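Local coordinates for protein PA0821 (Pseudomonas aeruginosa, PDB 7DRG) that probably acts as the immunity protein (antitoxin) that neutralises a VRR-NUC nuclease effector encoded in the PAAR2 cluster of the type VI secretion system, at residues Y351-A354 against T355-L358. Residues are numbered along the deposited sequence; the frame is centred on the assembly and turned at random.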
loop_
_atom_site.group_PDB
_atom_site.type_symbol
_atom_site.label_atom_id
_atom_site.label_comp_id
_atom_site.label_asym_id
_atom_site.label_seq_id
_atom_site.Cartn_x
_atom_site.Cartn_y
_atom_site.Cartn_z
ATOM N N TYR B 351 -26.335 13.387 7.034
ATOM C CA TYR B 351 -26.615 14.781 6.730
ATOM C C TYR B 351 -25.999 15.712 7.773
ATOM O O TYR B 351 -25.769 15.339 8.926
ATOM C CB TYR B 351 -28.126 15.034 6.696
ATOM C CG TYR B 351 -28.849 14.588 5.440
ATOM C CD1 TYR B 351 -28.694 13.309 4.930
ATOM C CD2 TYR B 351 -29.719 15.453 4.786
ATOM C CE1 TYR B 351 -29.374 12.908 3.785
ATOM C CE2 TYR B 351 -30.400 15.063 3.649
ATOM C CZ TYR B 351 -30.219 13.796 3.151
ATOM O OH TYR B 351 -30.900 13.416 2.019
ATOM N N LEU B 352 -25.770 16.954 7.359
ATOM C CA LEU B 352 -25.346 17.988 8.297
ATOM C C LEU B 352 -26.482 18.351 9.243
ATOM O O LEU B 352 -27.651 18.412 8.844
ATOM C CB LEU B 352 -24.893 19.237 7.547
ATOM C CG LEU B 352 -23.759 19.070 6.549
ATOM C CD1 LEU B 352 -23.463 20.411 5.907
ATOM C CD2 LEU B 352 -22.528 18.494 7.239
ATOM N N ASP B 353 -26.138 18.608 10.501
ATOM C CA ASP B 353 -27.123 19.069 11.473
ATOM C C ASP B 353 -26.411 19.915 12.525
ATOM O O ASP B 353 -25.229 20.247 12.390
ATOM C CB ASP B 353 -27.899 17.883 12.070
ATOM C CG ASP B 353 -27.011 16.880 12.790
ATOM O OD1 ASP B 353 -25.945 17.255 13.317
ATOM O OD2 ASP B 353 -27.391 15.690 12.833
ATOM N N ALA B 354 -27.140 20.269 13.585
ATOM C CA ALA B 354 -26.582 21.124 14.626
ATOM C C ALA B 354 -25.480 20.445 15.428
ATOM O O ALA B 354 -24.745 21.136 16.139
ATOM C CB ALA B 354 -27.693 21.592 15.566
ATOM N N THR B 355 -25.343 19.124 15.340
ATOM C CA THR B 355 -24.311 18.424 16.092
ATOM C C THR B 355 -22.972 18.370 15.373
ATOM O O THR B 355 -21.966 18.051 16.015
ATOM C CB THR B 355 -24.748 16.990 16.415
ATOM O OG1 THR B 355 -24.790 16.212 15.212
ATOM C CG2 THR B 355 -26.125 16.987 17.069
ATOM N N ASN B 356 -22.920 18.662 14.070
ATOM C CA ASN B 356 -21.674 18.491 13.327
ATOM C C ASN B 356 -21.303 19.700 12.468
ATOM O O ASN B 356 -20.328 19.629 11.707
ATOM C CB ASN B 356 -21.725 17.214 12.472
ATOM C CG ASN B 356 -22.926 17.166 11.548
ATOM O OD1 ASN B 356 -23.361 18.186 11.021
ATOM N ND2 ASN B 356 -23.474 15.972 11.355
ATOM N N THR B 357 -22.021 20.815 12.594
ATOM C CA THR B 357 -21.671 22.068 11.940
ATOM C C THR B 357 -21.685 23.177 12.980
ATOM O O THR B 357 -22.269 23.028 14.057
ATOM C CB THR B 357 -22.640 22.442 10.801
ATOM O OG1 THR B 357 -23.972 22.555 11.321
ATOM C CG2 THR B 357 -22.618 21.400 9.703
ATOM N N LEU B 358 -21.038 24.309 12.640
ATOM C CA LEU B 358 -21.145 25.487 13.496
ATOM C C LEU B 358 -22.430 26.246 13.175
ATOM O O LEU B 358 -22.847 26.304 12.015
ATOM C CB LEU B 358 -19.954 26.417 13.307
ATOM C CG LEU B 358 -18.562 25.811 13.481
ATOM C CD1 LEU B 358 -17.520 26.904 13.306
ATOM C CD2 LEU B 358 -18.418 25.153 14.840
HETATM O O HOH W 1 -24.115 23.739 15.921
#
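Thr-355 meets Asp-353 twice at one carboxylate oxygen. Its OG1 donates a very short bond of 2.5 Å to Asp-353 OD1, and its backbone N reaches the same OD1 at 2.8 Å from above the carboxylate plane, closing an Asx turn. A chi1 of 60° places Asp-353 CG between its own backbone N and carbonyl carbon, and this brings OD1 within reach of both Thr-355 donors.

One residue on, Asn-356 N donates to Asp-353 O at 3.3 Å, and with the backbone angles of Ala-354 and Thr-355 this makes a type I beta turn. The Asn-356 side chain then doubles back: OD1 receives Asp-353 N in a nearly straight bond (2.9 Å), while ND2 gives a weak one to Tyr-351 O. The planes of the Asn-356 amide and the Asp-353 carboxylate are nearly parallel, 8° apart.

Thr-357 completes the grip on Asp-353 O with a 2.8 Å bond from OG1, which comes over the opposite face of the carbonyl from Asn-356 N. Its other branch, CG2, packs at 3.8 Å on both Leu-352 CB and Leu-352 CD2; both side chains also touch Gln-271 of strand 267-272. A water donates to both Ala-354 O and Thr-357 O.

The stretch is thus a surface loop after helix 338-348, laid against strands 259-264 and 267-272. Asn-356 OD1 holds Asp-353 N, Asn-356 N and Thr-357 OG1 hold its carbonyl oxygen, and the two Thr-355 donors on OD1 would be expected to stabilise the ionised acid.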